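Local coordinates for protein endoglucanase (Ruminococcus champanellensis, PDB 6WQV) that probably hydrolyses beta-glucan backbones of plant cell walls as a broad-specificity family 5 endoglucanase, and binds cellotriose, at residues A[134-139]-A[189-194]; A[225-230]-A[234-239]. All blocks are in the same frame, centred on the assembly; numbering follows the deposited sequence.

Interaction 1 of 2, residues A[134-139]-A[189-194]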
loop_
_atom_site.group_PDB
_atom_site.type_symbol
_atom_site.label_atom_id
_atom_site.label_comp_id
_atom_site.label_asym_id
_atom_site.label_seq_id
_atom_site.Cartn_x
_atom_site.Cartn_y
_atom_site.Cartn_z
ATOM N N SER A 134 12.987 -11.640 -16.877
ATOM C CA SER A 134 11.781 -12.430 -16.643
ATOM C C SER A 134 10.770 -11.644 -15.825
ATOM O O SER A 134 9.569 -11.646 -16.129
ATOM C CB SER A 134 12.169 -13.717 -15.914
ATOM O OG SER A 134 11.043 -14.495 -15.544
ATOM N N VAL A 135 11.238 -10.954 -14.786
ATOM C CA VAL A 135 10.327 -10.210 -13.924
ATOM C C VAL A 135 9.713 -9.039 -14.674
ATOM O O VAL A 135 8.508 -8.776 -14.563
ATOM C CB VAL A 135 11.059 -9.765 -12.647
ATOM C CG1 VAL A 135 10.169 -8.859 -11.824
ATOM C CG2 VAL A 135 11.495 -10.976 -11.838
ATOM N N ASN A 136 10.521 -8.310 -15.449
ATOM C CA ASN A 136 9.972 -7.200 -16.220
ATOM C C ASN A 136 8.904 -7.686 -17.191
ATOM O O ASN A 136 7.877 -7.019 -17.376
ATOM C CB ASN A 136 11.089 -6.451 -16.948
ATOM C CG ASN A 136 11.686 -5.339 -16.113
ATOM O OD1 ASN A 136 10.984 -4.653 -15.371
ATOM N ND2 ASN A 136 12.991 -5.146 -16.238
ATOM N N ALA A 137 9.115 -8.848 -17.813
ATOM C CA ALA A 137 8.106 -9.391 -18.720
ATOM C C ALA A 137 6.813 -9.727 -17.981
ATOM O O ALA A 137 5.714 -9.442 -18.475
ATOM C CB ALA A 137 8.648 -10.631 -19.430
ATOM N N ARG A 138 6.920 -10.337 -16.796
ATOM C CA ARG A 138 5.725 -10.695 -16.038
ATOM C C ARG A 138 5.022 -9.455 -15.512
ATOM O O ARG A 138 3.788 -9.363 -15.562
ATOM C CB ARG A 138 6.109 -11.637 -14.897
ATOM C CG ARG A 138 4.944 -12.065 -14.028
ATOM C CD ARG A 138 5.247 -13.319 -13.239
ATOM N NE ARG A 138 4.145 -13.649 -12.334
ATOM C CZ ARG A 138 3.964 -14.837 -11.773
ATOM N NH1 ARG A 138 4.809 -15.826 -12.014
ATOM N NH2 ARG A 138 2.928 -15.041 -10.962
ATOM N N LEU A 139 5.785 -8.478 -15.024
ATOM C CA LEU A 139 5.192 -7.218 -14.589
ATOM C C LEU A 139 4.393 -6.576 -15.707
ATOM O O LEU A 139 3.280 -6.085 -15.495
ATOM C CB LEU A 139 6.299 -6.261 -14.159
ATOM C CG LEU A 139 6.761 -6.315 -12.711
ATOM C CD1 LEU A 139 8.000 -5.459 -12.562
ATOM C CD2 LEU A 139 5.648 -5.844 -11.795
ATOM N N ASN A 189 10.036 -0.430 -11.505
ATOM C CA ASN A 189 9.125 0.710 -11.427
ATOM C C ASN A 189 8.974 1.382 -12.788
ATOM O O ASN A 189 7.871 1.815 -13.156
ATOM C CB ASN A 189 9.606 1.723 -10.385
ATOM C CG ASN A 189 9.236 1.336 -8.975
ATOM O OD1 ASN A 189 8.218 0.682 -8.750
ATOM N ND2 ASN A 189 10.058 1.741 -8.015
ATOM N N GLN A 190 10.073 1.492 -13.546
ATOM C CA GLN A 190 10.004 2.099 -14.872
ATOM C C GLN A 190 9.117 1.276 -15.799
ATOM O O GLN A 190 8.301 1.827 -16.551
ATOM C CB GLN A 190 11.407 2.245 -15.461
ATOM C CG GLN A 190 11.418 2.945 -16.801
ATOM C CD GLN A 190 11.015 4.405 -16.692
ATOM O OE1 GLN A 190 11.774 5.234 -16.188
ATOM N NE2 GLN A 190 9.806 4.723 -17.153
ATOM N N THR A 191 9.249 -0.050 -15.752
ATOM C CA THR A 191 8.392 -0.905 -16.569
ATOM C C THR A 191 6.927 -0.700 -16.222
ATOM O O THR A 191 6.075 -0.589 -17.109
ATOM C CB THR A 191 8.789 -2.366 -16.369
ATOM O OG1 THR A 191 10.121 -2.554 -16.859
ATOM C CG2 THR A 191 7.843 -3.293 -17.104
ATOM N N PHE A 192 6.610 -0.673 -14.925
ATOM C CA PHE A 192 5.230 -0.461 -14.501
ATOM C C PHE A 192 4.656 0.816 -15.101
ATOM O O PHE A 192 3.553 0.818 -15.661
ATOM C CB PHE A 192 5.182 -0.438 -12.965
ATOM C CG PHE A 192 3.985 0.277 -12.391
ATOM C CD1 PHE A 192 2.704 -0.229 -12.546
ATOM C CD2 PHE A 192 4.154 1.452 -11.675
ATOM C CE1 PHE A 192 1.606 0.443 -12.000
ATOM C CE2 PHE A 192 3.072 2.125 -11.129
ATOM C CZ PHE A 192 1.798 1.619 -11.294
ATOM N N VAL A 193 5.390 1.920 -14.994
ATOM C CA VAL A 193 4.882 3.188 -15.512
ATOM C C VAL A 193 4.674 3.096 -17.021
ATOM O O VAL A 193 3.620 3.474 -17.543
ATOM C CB VAL A 193 5.818 4.341 -15.119
ATOM C CG1 VAL A 193 5.429 5.619 -15.832
ATOM C CG2 VAL A 193 5.798 4.545 -13.613
ATOM N N ASN A 194 5.669 2.568 -17.738
ATOM C CA ASN A 194 5.532 2.454 -19.192
ATOM C C ASN A 194 4.332 1.597 -19.565
ATOM O O ASN A 194 3.613 1.902 -20.528
ATOM C CB ASN A 194 6.795 1.840 -19.800
ATOM C CG ASN A 194 8.012 2.744 -19.691
ATOM O OD1 ASN A 194 7.898 3.951 -19.495
ATOM N ND2 ASN A 194 9.193 2.148 -19.823
#
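N136 and T191 bring the two helical backbones closest, with 6.5 Å from N136 CA to T191 CA, and L139 CA lies 6.8 Å from F192 CA. Both segments are mid-helix pieces of the outer layer of a TIM barrel: helix 129-149 follows strand 113-117, helix 179-197 follows the next strand, 157-160, and here the two pack as neighbours around the barrel. The contact is small, 161 Å² in all, and polar at its centre. N136 leaves its helix obliquely, but its amide end swings across the gap until OD1 is 2.7 Å from T191 OG1. That hydroxyl also bonds to the backbone O of S187, one turn earlier in its own helix. The other half of the amide has a partner too, since N136 ND2 hydrogen-bonds to S187 OG, consistent with the amide being held with ND2 toward S187. Replacing N136 with an alanine would probably leave S187 OG without its amide partner, T191 OG1 with the S187 carbonyl as its remaining partner, and a gap between the helices. L139 packs beside this pair, also leaning on Y188, while the F192 ring goes to L208 and V210 of strand 208-211 and meets the ring of W143, further along helix 129-149. In T191 the first torsion, chi1 -64°, sets OG1 beside the backbone N and swings the methyl anti to it, so that T191 CG2 rests 3.7 Å from N136 O and 4.5 Å from L139 CB.

Interaction 2 of 2, residues A[225-230]-A[234-239]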
loop_
_atom_site.group_PDB
_atom_site.type_symbol
_atom_site.label_atom_id
_atom_site.label_comp_id
_atom_site.label_asym_id
_atom_site.label_seq_id
_atom_site.Cartn_x
_atom_site.Cartn_y
_atom_site.Cartn_z
ATOM N N PHE A 225 17.480 5.345 -5.277
ATOM C CA PHE A 225 16.179 5.379 -5.922
ATOM C C PHE A 225 16.163 6.381 -7.074
ATOM O O PHE A 225 16.672 7.494 -6.956
ATOM C CB PHE A 225 15.112 5.772 -4.888
ATOM C CG PHE A 225 13.716 5.882 -5.450
ATOM C CD1 PHE A 225 12.921 4.762 -5.597
ATOM C CD2 PHE A 225 13.195 7.118 -5.812
ATOM C CE1 PHE A 225 11.644 4.863 -6.115
ATOM C CE2 PHE A 225 11.920 7.220 -6.329
ATOM C CZ PHE A 225 11.148 6.092 -6.486
ATOM N N VAL A 226 15.554 5.973 -8.188
ATOM C CA VAL A 226 15.339 6.830 -9.352
ATOM C C VAL A 226 13.840 6.842 -9.645
ATOM O O VAL A 226 13.246 5.790 -9.896
ATOM C CB VAL A 226 16.119 6.316 -10.576
ATOM C CG1 VAL A 226 15.777 7.128 -11.823
ATOM C CG2 VAL A 226 17.623 6.347 -10.330
ATOM N N LEU A 227 13.232 8.022 -9.618
ATOM C CA LEU A 227 11.823 8.109 -9.999
ATOM C C LEU A 227 11.699 7.806 -11.488
ATOM O O LEU A 227 12.469 8.355 -12.289
ATOM C CB LEU A 227 11.283 9.504 -9.706
ATOM C CG LEU A 227 9.762 9.668 -9.678
ATOM C CD1 LEU A 227 9.139 8.967 -8.490
ATOM C CD2 LEU A 227 9.424 11.162 -9.699
ATOM N N PRO A 228 10.763 6.946 -11.900
ATOM C CA PRO A 228 10.627 6.640 -13.331
ATOM C C PRO A 228 10.427 7.891 -14.175
ATOM O O PRO A 228 9.835 8.879 -13.732
ATOM C CB PRO A 228 9.382 5.746 -13.392
ATOM C CG PRO A 228 9.280 5.145 -12.070
ATOM C CD PRO A 228 9.853 6.130 -11.079
ATOM N N THR A 229 10.940 7.839 -15.401
ATOM C CA THR A 229 10.593 8.828 -16.411
ATOM C C THR A 229 9.164 8.575 -16.872
ATOM O O THR A 229 8.765 7.433 -17.106
ATOM C CB THR A 229 11.553 8.698 -17.592
ATOM O OG1 THR A 229 12.891 8.965 -17.152
ATOM C CG2 THR A 229 11.208 9.671 -18.723
ATOM N N ASP A 230 8.381 9.645 -16.972
ATOM C CA ASP A 230 6.963 9.554 -17.288
ATOM C C ASP A 230 6.683 10.286 -18.593
ATOM O O ASP A 230 7.486 11.090 -19.074
ATOM C CB ASP A 230 6.108 10.125 -16.134
ATOM C CG ASP A 230 4.710 9.499 -16.039
ATOM O OD1 ASP A 230 4.264 8.791 -16.972
ATOM O OD2 ASP A 230 4.044 9.723 -15.004
ATOM N N ASN A 234 4.245 15.288 -13.393
ATOM C CA ASN A 234 3.712 15.455 -12.037
ATOM C C ASN A 234 2.582 14.484 -11.715
ATOM O O ASN A 234 1.574 14.865 -11.117
ATOM C CB ASN A 234 3.260 16.898 -11.824
ATOM C CG ASN A 234 4.402 17.875 -11.914
ATOM O OD1 ASN A 234 5.419 17.699 -11.256
ATOM N ND2 ASN A 234 4.252 18.899 -12.752
ATOM N N LYS A 235 2.763 13.210 -12.064
ATOM C CA LYS A 235 1.744 12.200 -11.800
ATOM C C LYS A 235 2.236 11.036 -10.944
ATOM O O LYS A 235 1.479 10.077 -10.746
ATOM C CB LYS A 235 1.173 11.650 -13.118
ATOM C CG LYS A 235 0.455 12.662 -13.992
ATOM C CD LYS A 235 -0.902 13.066 -13.436
ATOM C CE LYS A 235 -1.660 13.916 -14.442
ATOM N NZ LYS A 235 -3.087 14.073 -14.053
ATOM N N LEU A 236 3.461 11.082 -10.429
ATOM C CA LEU A 236 4.038 9.966 -9.693
ATOM C C LEU A 236 4.199 10.298 -8.214
ATOM O O LEU A 236 4.582 11.414 -7.849
ATOM C CB LEU A 236 5.398 9.563 -10.272
ATOM C CG LEU A 236 5.380 9.150 -11.743
ATOM C CD1 LEU A 236 6.784 8.729 -12.195
ATOM C CD2 LEU A 236 4.389 8.040 -12.019
ATOM N N ILE A 237 3.927 9.293 -7.381
ATOM C CA ILE A 237 3.989 9.391 -5.929
ATOM C C ILE A 237 4.824 8.232 -5.399
ATOM O O ILE A 237 4.640 7.086 -5.817
ATOM C CB ILE A 237 2.571 9.303 -5.334
ATOM C CG1 ILE A 237 1.659 10.381 -5.913
ATOM C CG2 ILE A 237 2.611 9.380 -3.809
ATOM C CD1 ILE A 237 0.175 10.055 -5.756
ATOM N N VAL A 238 5.697 8.517 -4.446
ATOM C CA VAL A 238 6.456 7.467 -3.772
ATOM C C VAL A 238 5.676 6.975 -2.561
ATOM O O VAL A 238 5.111 7.776 -1.799
ATOM C CB VAL A 238 7.853 7.972 -3.367
ATOM C CG1 VAL A 238 8.568 6.928 -2.510
ATOM C CG2 VAL A 238 8.674 8.311 -4.613
ATOM N N ASP A 239 5.655 5.659 -2.368
ATOM C CA ASP A 239 5.030 5.043 -1.202
ATOM C C ASP A 239 6.111 4.580 -0.233
ATOM O O ASP A 239 6.963 3.752 -0.585
ATOM C CB ASP A 239 4.136 3.859 -1.576
ATOM C CG ASP A 239 3.353 3.299 -0.376
ATOM O OD1 ASP A 239 3.604 3.721 0.774
ATOM O OD2 ASP A 239 2.485 2.427 -0.586
HETATM O O HOH W 1 4.737 12.070 -13.857
#
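L236 reaches the loop because its CG stands anti to its own carbonyl carbon (chi1 -59°), carrying the two methyls against 225-230; L227 meets it with CG anti to its backbone N (chi1 -164°). The two methyls of L236 find different company. CD1 sits 4.0 Å from L227 CG and also against the P228 ring and carbonyl oxygen, whereas CD2 lies 3.4 Å from D230 OD2. Further along, V238 CG2 touches L227 CD1 and meets the F225 ring obliquely at CZ, 3.8 Å away. The loop runs almost antiparallel to the strand, 166° apart, yet no direct hydrogen bond joins them: a water bridges instead, donating to D230 OD2 at 2.7 Å and accepting from K235 N at 2.9 Å. The other carboxylate oxygen, D230 OD1, makes a salt bridge to R197, so each carboxylate oxygen has its own partner. K235 NZ goes to a salt bridge with D13 and hydrogen bonds to the carbonyls of L14 and I205. In this TIM barrel the turn between the segments leads into strand 236-241, whose alternate residues L236 and V238 face the outer layer. There the extended loop after short helix 219-223 covers them, with P228 against helix 179-197, L236 also on L208 of strand 208-211, and F225 and V238 both meeting F277 of helix 263-278.

Overall arrangement
The two interactions follow one another along the chain: interaction 1 is complete at residue 194 before interaction 2 begins at 225. Their centres are 14 Å apart, on the same side of the chain's centre, and helix 179-197 joins them. One side of that helix packs on helix 129-149, while Q190 turns to loop 225-230, where its OE1 lies 2.8 Å from T229 N in a probable hydrogen bond; V193 packs on D230. Together they link the outer helices 129-149 and 179-197 through loop 225-230 to barrel strand 236-241. The V238 side chain is about 13 Å from a bound glucose, and no residue of the four segments lines the glycan pocket, so both are packing away from the sugar.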